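PDB 4RR5: malonyl CoA-acyl carrier protein transacylase from Synechocystis sp. PCC 6803 substr. Kazusa, which catalyses the transfer of the malonyl group from malonyl-CoA to holo-acyl carrier protein, supplying malonyl-ACP for fatty acid biosynthesis. Local coordinates for residues A[126-136]-A[169-177]; A[242-250]-A[268-276]. All coordinates share one frame; numbering follows the deposited sequence.

Contact 1. Residues A[126-136]-A[169-177]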
ATOM      1  N   ALA A 126      -0.572  -0.241  15.941  1.00 37.68           N
ATOM      2  CA  ALA A 126       0.339  -1.325  16.309  1.00 41.01           C
ATOM      3  C   ALA A 126       0.060  -2.585  15.506  1.00 40.88           C
ATOM      4  O   ALA A 126      -1.081  -2.851  15.131  1.00 41.95           O
ATOM      5  CB  ALA A 126       0.243  -1.634  17.799  1.00 41.33           C
ATOM      6  N   ALA A 127       1.102  -3.369  15.251  1.00 38.38           N
ATOM      7  CA  ALA A 127       0.928  -4.634  14.551  1.00 40.46           C
ATOM      8  C   ALA A 127       0.994  -5.792  15.542  1.00 44.08           C
ATOM      9  O   ALA A 127       1.665  -5.708  16.567  1.00 42.09           O
ATOM     10  CB  ALA A 127       1.971  -4.798  13.463  1.00 37.82           C
ATOM     11  N   LEU A 128       0.287  -6.868  15.232  1.00 37.63           N
ATOM     12  CA  LEU A 128       0.217  -8.007  16.127  1.00 36.90           C
ATOM     13  C   LEU A 128       0.558  -9.248  15.345  1.00 41.25           C
ATOM     14  O   LEU A 128      -0.072  -9.541  14.334  1.00 41.33           O
ATOM     15  CB  LEU A 128      -1.173  -8.129  16.757  1.00 37.90           C
ATOM     16  CG  LEU A 128      -1.590  -6.993  17.687  1.00 35.88           C
ATOM     17  CD1 LEU A 128      -3.084  -6.992  17.920  1.00 38.99           C
ATOM     18  CD2 LEU A 128      -0.874  -7.138  18.995  1.00 43.64           C
ATOM     19  N   MET A 129       1.582  -9.965  15.785  1.00 47.82           N
ATOM     20  CA  MET A 129       1.971 -11.162  15.066  1.00 49.43           C
ATOM     21  C   MET A 129       1.738 -12.348  15.980  1.00 51.33           C
ATOM     22  O   MET A 129       2.167 -12.341  17.130  1.00 56.40           O
ATOM     23  CB  MET A 129       3.434 -11.095  14.597  1.00 56.41           C
ATOM     24  CG  MET A 129       3.978 -12.469  14.178  1.00 69.29           C
ATOM     25  SD  MET A 129       5.525 -12.545  13.233  1.00 98.12           S
ATOM     26  CE  MET A 129       5.520 -14.283  12.760  1.00 67.21           C
ATOM     27  N   LYS A 130       1.026 -13.341  15.456  1.00 47.61           N
ATOM     28  CA  LYS A 130       0.726 -14.569  16.177  1.00 56.44           C
ATOM     29  C   LYS A 130      -0.104 -14.297  17.437  1.00 55.10           C
ATOM     30  O   LYS A 130       0.408 -14.352  18.556  1.00 59.06           O
ATOM     31  CB  LYS A 130       2.023 -15.307  16.535  1.00 58.18           C
ATOM     32  CG  LYS A 130       2.143 -16.690  15.914  1.00 56.10           C
ATOM     33  CD  LYS A 130       2.677 -16.614  14.499  1.00 60.93           C
ATOM     34  CE  LYS A 130       2.592 -17.964  13.812  1.00 62.17           C
ATOM     35  NZ  LYS A 130       1.179 -18.355  13.545  1.00 63.37           N
ATOM     36  N   PHE A 131      -1.390 -14.020  17.244  1.00 53.97           N
ATOM     37  CA  PHE A 131      -2.258 -13.613  18.345  1.00 52.09           C
ATOM     38  C   PHE A 131      -3.432 -14.549  18.556  1.00 46.48           C
ATOM     39  O   PHE A 131      -3.790 -15.335  17.689  1.00 44.17           O
ATOM     40  CB  PHE A 131      -2.784 -12.184  18.117  1.00 48.56           C
ATOM     41  CG  PHE A 131      -3.471 -11.999  16.807  1.00 45.95           C
ATOM     42  CD1 PHE A 131      -2.753 -11.621  15.686  1.00 43.52           C
ATOM     43  CD2 PHE A 131      -4.836 -12.217  16.691  1.00 49.65           C
ATOM     44  CE1 PHE A 131      -3.383 -11.466  14.471  1.00 46.91           C
ATOM     45  CE2 PHE A 131      -5.475 -12.062  15.479  1.00 48.32           C
ATOM     46  CZ  PHE A 131      -4.751 -11.687  14.367  1.00 46.82           C
ATOM     47  N   ASP A 132      -4.035 -14.446  19.728  1.00 51.65           N
ATOM     48  CA  ASP A 132      -5.268 -15.154  19.993  1.00 53.02           C
ATOM     49  C   ASP A 132      -6.401 -14.435  19.281  1.00 48.88           C
ATOM     50  O   ASP A 132      -6.838 -13.376  19.734  1.00 42.99           O
ATOM     51  CB  ASP A 132      -5.533 -15.231  21.496  1.00 56.28           C
ATOM     52  CG  ASP A 132      -6.431 -16.385  21.865  1.00 54.55           C
ATOM     53  OD1 ASP A 132      -5.976 -17.538  21.744  1.00 52.31           O
ATOM     54  OD2 ASP A 132      -7.586 -16.141  22.269  1.00 58.05           O
ATOM     55  N   GLN A 133      -6.858 -15.006  18.164  1.00 47.06           N
ATOM     56  CA  GLN A 133      -7.922 -14.394  17.370  1.00 55.09           C
ATOM     57  C   GLN A 133      -9.182 -14.166  18.216  1.00 56.00           C
ATOM     58  O   GLN A 133      -9.894 -13.175  18.043  1.00 52.65           O
ATOM     59  CB  GLN A 133      -8.244 -15.254  16.150  1.00 50.23           C
ATOM     60  CG  GLN A 133      -7.014 -15.736  15.398  1.00 53.62           C
ATOM     61  CD  GLN A 133      -7.355 -16.409  14.068  1.00 65.12           C
ATOM     62  OE1 GLN A 133      -8.410 -16.156  13.481  1.00 71.02           O
ATOM     63  NE2 GLN A 133      -6.459 -17.271  13.590  1.00 62.93           N
ATOM     64  N   THR A 134      -9.426 -15.082  19.149  1.00 56.00           N
ATOM     65  CA  THR A 134     -10.522 -14.964  20.105  1.00 51.23           C
ATOM     66  C   THR A 134     -10.330 -13.786  21.066  1.00 55.01           C
ATOM     67  O   THR A 134     -11.221 -12.950  21.219  1.00 57.85           O
ATOM     68  CB  THR A 134     -10.668 -16.261  20.914  1.00 53.91           C
ATOM     69  OG1 THR A 134     -10.772 -17.371  20.009  1.00 57.07           O
ATOM     70  CG2 THR A 134     -11.898 -16.208  21.801  1.00 50.77           C
ATOM     71  N   GLN A 135      -9.168 -13.720  21.707  1.00 55.17           N
ATOM     72  CA  GLN A 135      -8.857 -12.621  22.617  1.00 57.19           C
ATOM     73  C   GLN A 135      -8.763 -11.281  21.906  1.00 58.15           C
ATOM     74  O   GLN A 135      -8.896 -10.232  22.531  1.00 62.73           O
ATOM     75  CB  GLN A 135      -7.548 -12.884  23.354  1.00 54.27           C
ATOM     76  CG  GLN A 135      -7.658 -13.937  24.414  1.00 58.00           C
ATOM     77  CD  GLN A 135      -6.313 -14.350  24.940  1.00 67.23           C
ATOM     78  OE1 GLN A 135      -5.349 -13.588  24.864  1.00 67.48           O
ATOM     79  NE2 GLN A 135      -6.231 -15.568  25.471  1.00 66.02           N
ATOM     80  N   LEU A 136      -8.502 -11.310  20.605  1.00 53.25           N
ATOM     81  CA  LEU A 136      -8.475 -10.073  19.843  1.00 55.60           C
ATOM     82  C   LEU A 136      -9.889  -9.509  19.716  1.00 55.01           C
ATOM     83  O   LEU A 136     -10.094  -8.305  19.882  1.00 47.17           O
ATOM     84  CB  LEU A 136      -7.854 -10.285  18.459  1.00 50.45           C
ATOM     85  CG  LEU A 136      -7.728  -8.983  17.668  1.00 52.27           C
ATOM     86  CD1 LEU A 136      -6.904  -7.953  18.453  1.00 44.20           C
ATOM     87  CD2 LEU A 136      -7.153  -9.217  16.274  1.00 45.33           C
ATOM     88  N   ILE A 169      -5.019  -3.038  24.474  1.00 62.95           N
ATOM     89  CA  ILE A 169      -5.134  -4.307  23.765  1.00 61.58           C
ATOM     90  C   ILE A 169      -3.776  -5.007  23.664  1.00 65.62           C
ATOM     91  O   ILE A 169      -3.702  -6.237  23.776  1.00 66.51           O
ATOM     92  CB  ILE A 169      -5.748  -4.091  22.356  1.00 62.18           C
ATOM     93  CG1 ILE A 169      -7.233  -3.749  22.484  1.00 57.20           C
ATOM     94  CG2 ILE A 169      -5.566  -5.317  21.465  1.00 59.84           C
ATOM     95  CD1 ILE A 169      -7.979  -3.786  21.179  1.00 51.54           C
ATOM     96  N   LEU A 170      -2.707  -4.221  23.499  1.00 65.01           N
ATOM     97  CA  LEU A 170      -1.331  -4.741  23.487  1.00 63.96           C
ATOM     98  C   LEU A 170      -1.024  -5.585  24.717  1.00 66.04           C
ATOM     99  O   LEU A 170      -0.448  -6.681  24.620  1.00 63.13           O
ATOM    100  CB  LEU A 170      -0.313  -3.596  23.405  1.00 56.68           C
ATOM    101  CG  LEU A 170      -0.073  -2.955  22.033  1.00 60.17           C
ATOM    102  CD1 LEU A 170       1.256  -2.199  21.969  1.00 54.42           C
ATOM    103  CD2 LEU A 170      -0.162  -4.002  20.936  1.00 62.01           C
ATOM    104  N   ALA A 171      -1.418  -5.061  25.874  1.00 66.78           N
ATOM    105  CA  ALA A 171      -1.112  -5.690  27.156  1.00 63.75           C
ATOM    106  C   ALA A 171      -2.090  -6.805  27.540  1.00 64.60           C
ATOM    107  O   ALA A 171      -1.774  -7.644  28.379  1.00 54.32           O
ATOM    108  CB  ALA A 171      -1.063  -4.628  28.241  1.00 48.88           C
ATOM    109  N   ASN A 172      -3.265  -6.826  26.911  1.00 69.13           N
ATOM    110  CA  ASN A 172      -4.286  -7.810  27.268  1.00 68.10           C
ATOM    111  C   ASN A 172      -4.866  -8.556  26.043  1.00 71.47           C
ATOM    112  O   ASN A 172      -6.080  -8.784  25.922  1.00 72.67           O
ATOM    113  CB  ASN A 172      -5.396  -7.139  28.069  1.00 65.07           C
ATOM    114  CG  ASN A 172      -6.198  -8.135  28.907  1.00 77.60           C
ATOM    115  OD1 ASN A 172      -6.637  -9.181  28.422  1.00 79.37           O
ATOM    116  ND2 ASN A 172      -6.362  -7.821  30.189  1.00 79.69           N
ATOM    117  N   VAL A 173      -3.979  -8.911  25.116  1.00 65.33           N
ATOM    118  CA  VAL A 173      -4.267  -9.896  24.071  1.00 62.17           C
ATOM    119  C   VAL A 173      -3.034 -10.788  23.931  1.00 61.48           C
ATOM    120  O   VAL A 173      -1.922 -10.292  23.725  1.00 56.09           O
ATOM    121  CB  VAL A 173      -4.618  -9.254  22.712  1.00 59.97           C
ATOM    122  CG1 VAL A 173      -4.520 -10.278  21.598  1.00 56.04           C
ATOM    123  CG2 VAL A 173      -6.015  -8.670  22.743  1.00 60.31           C
ATOM    124  N   LYS A 174      -3.228 -12.099  24.051  1.00 65.63           N
ATOM    125  CA  LYS A 174      -2.110 -13.016  23.920  1.00 61.01           C
ATOM    126  C   LYS A 174      -1.587 -12.973  22.495  1.00 65.75           C
ATOM    127  O   LYS A 174      -2.340 -13.190  21.527  1.00 58.07           O
ATOM    128  CB  LYS A 174      -2.495 -14.448  24.309  1.00 65.85           C
ATOM    129  CG  LYS A 174      -1.297 -15.373  24.547  1.00 67.06           C
ATOM    130  CD  LYS A 174      -1.007 -16.275  23.351  1.00 66.27           C
ATOM    131  CE  LYS A 174       0.300 -17.034  23.543  1.00 66.80           C
ATOM    132  NZ  LYS A 174       1.463 -16.241  23.041  1.00 69.59           N
ATOM    133  N   ALA A 175      -0.285 -12.683  22.420  1.00 67.25           N
ATOM    134  CA  ALA A 175       0.508 -12.526  21.204  1.00 63.76           C
ATOM    135  C   ALA A 175       1.799 -11.837  21.562  1.00 70.56           C
ATOM    136  O   ALA A 175       1.795 -10.871  22.325  1.00 71.24           O
ATOM    137  CB  ALA A 175      -0.202 -11.694  20.169  1.00 60.72           C
ATOM    138  N   ARG A 176       2.902 -12.292  20.995  1.00 61.26           N
ATOM    139  CA  ARG A 176       3.980 -11.355  20.771  1.00 69.56           C
ATOM    140  C   ARG A 176       4.833 -11.929  19.656  1.00 73.02           C
ATOM    141  O   ARG A 176       4.861 -13.155  19.435  1.00 62.08           O
ATOM    142  CB  ARG A 176       4.759 -10.997  22.080  1.00 73.44           C
ATOM    143  CG  ARG A 176       5.361 -12.086  22.955  1.00 74.27           C
ATOM    144  CD  ARG A 176       5.689 -11.476  24.351  1.00 74.40           C
ATOM    145  NE  ARG A 176       4.600 -10.612  24.827  1.00 65.23           N
ATOM    146  CZ  ARG A 176       3.407 -11.063  25.217  1.00 62.94           C
ATOM    147  NH1 ARG A 176       3.158 -12.371  25.211  1.00 67.17           N
ATOM    148  NH2 ARG A 176       2.460 -10.213  25.607  1.00 56.15           N
ATOM    149  N   ARG A 177       5.472 -11.013  18.923  1.00 75.74           N
ATOM    150  CA  ARG A 177       5.492  -9.595  19.338  1.00 72.36           C
ATOM    151  C   ARG A 177       4.299  -8.734  18.904  1.00 65.80           C
ATOM    152  O   ARG A 177       3.507  -9.102  18.035  1.00 62.08           O
ATOM    153  CB  ARG A 177       6.786  -8.930  18.887  1.00 73.10           C
ATOM    154  CG  ARG A 177       7.716  -8.630  20.053  1.00 73.73           C
ATOM    155  CD  ARG A 177       7.127  -7.568  20.959  1.00 74.40           C
ATOM    156  NE  ARG A 177       7.871  -7.403  22.206  1.00 73.59           N
ATOM    157  CZ  ARG A 177       8.984  -6.684  22.319  1.00 66.34           C
ATOM    158  NH1 ARG A 177       9.500  -6.081  21.251  1.00 67.16           N
ATOM    159  NH2 ARG A 177       9.585  -6.578  23.498  1.00 51.28           N
TER
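Q135 sets CG beside its backbone N (chi1 -73°) and then runs extended, which carries its amide oxygen over to the backbone of K174. There OE1 accepts from K174 N at 2.7 Å, nearly in line with the side-chain C=O. D132 works on the same strand-to-helix corner: as N-cap of helix 133-140 it takes Q135 N on OD2 (2.9 Å), while its own N donates to K174 O at 2.8 Å. Of the two side chains, the short acid caps the helix and the longer amide reaches across. These turns belong to the ferredoxin-like small subdomain, where the first strand passes into the first helix and the second helix, 163-171, returns to the edge strand 178-180. Alanine suits position 175, because A175 CB lies close against F131 CB, probably leaving little room for a larger side chain. Further along, M129 N donates to R177 O at 3.1 Å, N-H...O 167°. V173 lays CG2 against the carbonyl oxygen of Q135 (3.3 Å). The end of L170 comes close to the strand, L170 CD2 touching L128 CD2 at 3.8 Å, and the small A126 puts its CB 4.0 Å from the same L170 CD2.

Contact 2. Residues A[242-250]-A[268-276]; sequences VRWRETMVN and LTGLCKRTC
C272 O is gripped by two backbone donors, C276 N at 2.9 Å and T275 N, which reach it from the same face of its carbonyl plane as the helix ends. This helix, 267-273, is the connection of a beta-alpha-beta crossover between the parallel strands 258-262 and 280-284; its turns 268-273 are crossed by 244-250 at -70°, the axes of these short segments 10.5 Å apart. M248 fills the crossing. Its unbranched chain bends at the last torsion (chi3 -66°), laying SD 3.5 Å from C272 CA and bringing CE to T275 OG1. W244 offers a broad apolar surface: L268 CD2 sits over one face, 4.2 Å from the five-membered ring centroid, L268 CD1 meets W244 CZ2 at 3.7 Å, and T247 CG2 lies over the opposite face. L271 CD1 approaches W244 CD1 obliquely. The indole's one polar atom, NE1, donates to Y259 OH, which also bonds L268 O. Were W244 an alanine, the two methyls of L268 would probably face a gap and Y259 OH would lose its indole donor. Compact C276 fits close to the backbone, its SG 3.9 Å from V249 CA.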
ATOM      1  N   VAL A 242      -7.697  -2.409   5.569  1.00 28.81           N
ATOM      2  CA  VAL A 242      -6.998  -3.047   4.471  1.00 27.73           C
ATOM      3  C   VAL A 242      -7.152  -4.569   4.575  1.00 30.65           C
ATOM      4  O   VAL A 242      -6.514  -5.244   5.411  1.00 28.91           O
ATOM      5  CB  VAL A 242      -5.515  -2.645   4.457  1.00 25.01           C
ATOM      6  CG1 VAL A 242      -4.775  -3.391   3.374  1.00 22.72           C
ATOM      7  CG2 VAL A 242      -5.400  -1.145   4.231  1.00 25.13           C
ATOM      8  N   ARG A 243      -8.024  -5.094   3.723  1.00 27.62           N
ATOM      9  CA  ARG A 243      -8.333  -6.513   3.688  1.00 28.30           C
ATOM     10  C   ARG A 243      -7.353  -7.263   2.790  1.00 29.88           C
ATOM     11  O   ARG A 243      -7.736  -7.824   1.759  1.00 26.39           O
ATOM     12  CB  ARG A 243      -9.768  -6.690   3.222  1.00 21.03           C
ATOM     13  CG  ARG A 243     -10.692  -5.797   4.033  1.00 25.70           C
ATOM     14  CD  ARG A 243     -12.081  -5.714   3.478  1.00 25.00           C
ATOM     15  NE  ARG A 243     -12.621  -7.048   3.268  1.00 35.14           N
ATOM     16  CZ  ARG A 243     -13.804  -7.292   2.729  1.00 32.98           C
ATOM     17  NH1 ARG A 243     -14.580  -6.287   2.339  1.00 22.74           N
ATOM     18  NH2 ARG A 243     -14.197  -8.545   2.579  1.00 37.94           N
ATOM     19  N   TRP A 244      -6.079  -7.267   3.185  1.00 27.22           N
ATOM     20  CA  TRP A 244      -5.049  -7.827   2.321  1.00 24.66           C
ATOM     21  C   TRP A 244      -5.089  -9.344   2.336  1.00 29.02           C
ATOM     22  O   TRP A 244      -4.905  -9.975   1.296  1.00 31.27           O
ATOM     23  CB  TRP A 244      -3.654  -7.338   2.704  1.00 25.59           C
ATOM     24  CG  TRP A 244      -2.686  -7.677   1.634  1.00 22.60           C
ATOM     25  CD1 TRP A 244      -1.774  -8.693   1.643  1.00 24.38           C
ATOM     26  CD2 TRP A 244      -2.576  -7.047   0.358  1.00 21.01           C
ATOM     27  NE1 TRP A 244      -1.091  -8.725   0.450  1.00 25.33           N
ATOM     28  CE2 TRP A 244      -1.571  -7.729  -0.360  1.00 27.23           C
ATOM     29  CE3 TRP A 244      -3.228  -5.971  -0.252  1.00 22.97           C
ATOM     30  CZ2 TRP A 244      -1.187  -7.354  -1.650  1.00 21.28           C
ATOM     31  CZ3 TRP A 244      -2.858  -5.612  -1.538  1.00 20.83           C
ATOM     32  CH2 TRP A 244      -1.848  -6.303  -2.222  1.00 22.27           C
ATOM     33  N   ARG A 245      -5.344  -9.930   3.501  1.00 30.31           N
ATOM     34  CA  ARG A 245      -5.520 -11.382   3.589  1.00 32.86           C
ATOM     35  C   ARG A 245      -6.501 -11.867   2.528  1.00 30.84           C
ATOM     36  O   ARG A 245      -6.175 -12.737   1.721  1.00 32.32           O
ATOM     37  CB  ARG A 245      -5.999 -11.793   4.987  1.00 37.28           C
ATOM     38  CG  ARG A 245      -6.307 -13.292   5.129  1.00 39.54           C
ATOM     39  CD  ARG A 245      -6.875 -13.675   6.512  1.00 39.02           C
ATOM     40  NE  ARG A 245      -8.082 -12.936   6.898  1.00 35.63           N
ATOM     41  CZ  ARG A 245      -9.321 -13.213   6.483  1.00 38.86           C
ATOM     42  NH1 ARG A 245      -9.546 -14.210   5.636  1.00 41.91           N
ATOM     43  NH2 ARG A 245     -10.344 -12.482   6.909  1.00 40.66           N
ATOM     44  N   GLU A 246      -7.690 -11.273   2.520  1.00 34.57           N
ATOM     45  CA  GLU A 246      -8.733 -11.617   1.557  1.00 32.47           C
ATOM     46  C   GLU A 246      -8.314 -11.291   0.137  1.00 33.31           C
ATOM     47  O   GLU A 246      -8.830 -11.863  -0.824  1.00 35.92           O
ATOM     48  CB  GLU A 246     -10.037 -10.879   1.877  1.00 31.58           C
ATOM     49  CG  GLU A 246     -10.746 -11.337   3.147  1.00 32.03           C
ATOM     50  CD  GLU A 246     -11.894 -10.415   3.523  1.00 38.86           C
ATOM     51  OE1 GLU A 246     -11.647  -9.392   4.187  1.00 43.78           O
ATOM     52  OE2 GLU A 246     -13.049 -10.698   3.145  1.00 42.89           O
ATOM     53  N   THR A 247      -7.389 -10.353  -0.004  1.00 33.92           N
ATOM     54  CA  THR A 247      -6.943  -9.987  -1.336  1.00 31.52           C
ATOM     55  C   THR A 247      -6.191 -11.163  -1.942  1.00 30.55           C
ATOM     56  O   THR A 247      -6.447 -11.561  -3.086  1.00 29.03           O
ATOM     57  CB  THR A 247      -6.074  -8.734  -1.308  1.00 26.38           C
ATOM     58  OG1 THR A 247      -6.886  -7.620  -0.911  1.00 26.67           O
ATOM     59  CG2 THR A 247      -5.510  -8.468  -2.681  1.00 23.94           C
ATOM     60  N   MET A 248      -5.301 -11.743  -1.141  1.00 26.95           N
ATOM     61  CA  MET A 248      -4.485 -12.872  -1.569  1.00 30.15           C
ATOM     62  C   MET A 248      -5.308 -14.135  -1.845  1.00 35.61           C
ATOM     63  O   MET A 248      -5.068 -14.843  -2.832  1.00 35.49           O
ATOM     64  CB  MET A 248      -3.409 -13.147  -0.519  1.00 31.79           C
ATOM     65  CG  MET A 248      -2.402 -12.026  -0.436  1.00 21.11           C
ATOM     66  SD  MET A 248      -1.172 -12.236   0.831  1.00 30.88           S
ATOM     67  CE  MET A 248      -2.202 -12.136   2.304  1.00 30.88           C
ATOM     68  N   VAL A 249      -6.280 -14.408  -0.981  1.00 36.28           N
ATOM     69  CA  VAL A 249      -7.162 -15.553  -1.167  1.00 32.36           C
ATOM     70  C   VAL A 249      -7.970 -15.417  -2.451  1.00 36.15           C
ATOM     71  O   VAL A 249      -8.121 -16.391  -3.198  1.00 41.88           O
ATOM     72  CB  VAL A 249      -8.133 -15.723   0.017  1.00 34.87           C
ATOM     73  CG1 VAL A 249      -8.993 -16.959  -0.183  1.00 35.49           C
ATOM     74  CG2 VAL A 249      -7.373 -15.807   1.330  1.00 28.97           C
ATOM     75  N   ASN A 250      -8.485 -14.212  -2.702  1.00 33.39           N
ATOM     76  CA  ASN A 250      -9.259 -13.936  -3.915  1.00 31.44           C
ATOM     77  C   ASN A 250      -8.438 -14.144  -5.166  1.00 38.97           C
ATOM     78  O   ASN A 250      -8.940 -14.617  -6.186  1.00 39.94           O
ATOM     79  CB  ASN A 250      -9.795 -12.513  -3.904  1.00 26.54           C
ATOM     80  CG  ASN A 250     -10.909 -12.325  -2.903  1.00 35.01           C
ATOM     81  OD1 ASN A 250     -11.130 -13.175  -2.038  1.00 37.35           O
ATOM     82  ND2 ASN A 250     -11.616 -11.206  -3.006  1.00 32.46           N
ATOM     83  N   LEU A 268       4.970  -8.168   1.203  1.00 26.68           N
ATOM     84  CA  LEU A 268       3.729  -8.675   0.645  1.00 25.87           C
ATOM     85  C   LEU A 268       3.871 -10.114   0.163  1.00 30.76           C
ATOM     86  O   LEU A 268       2.884 -10.850   0.089  1.00 33.91           O
ATOM     87  CB  LEU A 268       3.242  -7.778  -0.499  1.00 21.72           C
ATOM     88  CG  LEU A 268       2.818  -6.333  -0.196  1.00 21.78           C
ATOM     89  CD1 LEU A 268       2.152  -5.774  -1.430  1.00 20.85           C
ATOM     90  CD2 LEU A 268       1.881  -6.224   1.003  1.00 18.38           C
ATOM     91  N   THR A 269       5.090 -10.520  -0.175  1.00 33.01           N
ATOM     92  CA  THR A 269       5.339 -11.930  -0.486  1.00 33.54           C
ATOM     93  C   THR A 269       5.516 -12.711   0.817  1.00 32.47           C
ATOM     94  O   THR A 269       5.138 -13.875   0.903  1.00 32.65           O
ATOM     95  CB  THR A 269       6.586 -12.139  -1.369  1.00 26.88           C
ATOM     96  OG1 THR A 269       7.697 -11.450  -0.790  1.00 24.72           O
ATOM     97  CG2 THR A 269       6.345 -11.652  -2.792  1.00 25.47           C
ATOM     98  N   GLY A 270       6.109 -12.063   1.819  1.00 32.21           N
ATOM     99  CA  GLY A 270       6.191 -12.621   3.158  1.00 29.87           C
ATOM    100  C   GLY A 270       4.804 -12.973   3.675  1.00 36.72           C
ATOM    101  O   GLY A 270       4.578 -14.085   4.170  1.00 40.53           O
ATOM    102  N   LEU A 271       3.871 -12.031   3.546  1.00 32.74           N
ATOM    103  CA  LEU A 271       2.479 -12.273   3.909  1.00 29.21           C
ATOM    104  C   LEU A 271       1.910 -13.425   3.092  1.00 35.38           C
ATOM    105  O   LEU A 271       1.285 -14.330   3.638  1.00 35.33           O
ATOM    106  CB  LEU A 271       1.633 -11.009   3.710  1.00 27.91           C
ATOM    107  CG  LEU A 271       1.903  -9.890   4.715  1.00 28.01           C
ATOM    108  CD1 LEU A 271       1.141  -8.643   4.365  1.00 22.77           C
ATOM    109  CD2 LEU A 271       1.537 -10.355   6.101  1.00 32.47           C
ATOM    110  N   CYS A 272       2.142 -13.400   1.784  1.00 35.23           N
ATOM    111  CA  CYS A 272       1.592 -14.430   0.909  1.00 38.01           C
ATOM    112  C   CYS A 272       2.079 -15.845   1.239  1.00 41.94           C
ATOM    113  O   CYS A 272       1.367 -16.829   0.996  1.00 44.09           O
ATOM    114  CB  CYS A 272       1.917 -14.129  -0.546  1.00 33.27           C
ATOM    115  SG  CYS A 272       0.784 -14.975  -1.666  1.00 29.97           S
ATOM    116  N   LYS A 273       3.288 -15.939   1.784  1.00 38.80           N
ATOM    117  CA  LYS A 273       3.853 -17.221   2.175  1.00 43.50           C
ATOM    118  C   LYS A 273       2.884 -17.948   3.090  1.00 47.13           C
ATOM    119  O   LYS A 273       2.430 -19.053   2.791  1.00 46.99           O
ATOM    120  CB  LYS A 273       5.199 -17.033   2.875  1.00 38.45           C
ATOM    121  CG  LYS A 273       6.370 -16.828   1.927  1.00 37.75           C
ATOM    122  CD  LYS A 273       7.690 -16.879   2.683  1.00 38.86           C
ATOM    123  CE  LYS A 273       8.866 -16.578   1.755  1.00 33.73           C
ATOM    124  NZ  LYS A 273      10.158 -16.819   2.439  1.00 38.53           N
ATOM    125  N   ARG A 274       2.541 -17.283   4.185  1.00 49.85           N
ATOM    126  CA  ARG A 274       1.698 -17.860   5.218  1.00 45.10           C
ATOM    127  C   ARG A 274       0.208 -17.638   4.974  1.00 47.22           C
ATOM    128  O   ARG A 274      -0.567 -17.614   5.932  1.00 54.93           O
ATOM    129  CB  ARG A 274       2.099 -17.282   6.574  1.00 45.34           C
ATOM    130  CG  ARG A 274       3.588 -17.428   6.857  1.00 49.26           C
ATOM    131  CD  ARG A 274       4.057 -16.601   8.047  1.00 47.89           C
ATOM    132  NE  ARG A 274       5.477 -16.829   8.277  1.00 54.84           N
ATOM    133  CZ  ARG A 274       5.966 -17.707   9.148  1.00 59.16           C
ATOM    134  NH1 ARG A 274       5.141 -18.428   9.902  1.00 59.01           N
ATOM    135  NH2 ARG A 274       7.283 -17.856   9.274  1.00 50.99           N
ATOM    136  N   THR A 275      -0.197 -17.480   3.710  1.00 44.07           N
ATOM    137  CA  THR A 275      -1.619 -17.317   3.382  1.00 41.72           C
ATOM    138  C   THR A 275      -2.040 -18.131   2.167  1.00 44.15           C
ATOM    139  O   THR A 275      -3.043 -18.845   2.209  1.00 42.52           O
ATOM    140  CB  THR A 275      -1.984 -15.844   3.122  1.00 37.58           C
ATOM    141  OG1 THR A 275      -1.876 -15.103   4.343  1.00 37.93           O
ATOM    142  CG2 THR A 275      -3.417 -15.727   2.578  1.00 37.23           C
ATOM    143  N   CYS A 276      -1.291 -17.993   1.076  1.00 47.95           N
ATOM    144  CA  CYS A 276      -1.469 -18.847  -0.098  1.00 51.45           C
ATOM    145  C   CYS A 276      -0.112 -19.366  -0.550  1.00 50.50           C
ATOM    146  O   CYS A 276       0.467 -18.849  -1.505  1.00 51.27           O
ATOM    147  CB  CYS A 276      -2.161 -18.091  -1.229  1.00 41.86           C
ATOM    148  SG  CYS A 276      -3.735 -17.402  -0.742  1.00 46.28           S
TER

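In the fold
Contact 1 and contact 2 have their centres 19 Å apart, and their nearest atoms, about 5 Å apart, do not touch. Both reach the same sheet: strand 124-129 of contact 1 lies next to its edge strand 178-180, and the weakly bonded residues 242-243 of contact 2 extend it at the other edge, beside 146-153. E155 bridges them, since its backbone bonds that of K130 and its carboxylate makes a salt bridge with R274. Contact 2 lies nearer the probable catalytic pair S88 and H188, the side chain of W244 being about 8 Å from that of S88 and about 10 Å from that of H188, which V242 touches. From contact 1, the A127 side chain is about 12 Å from that of H188.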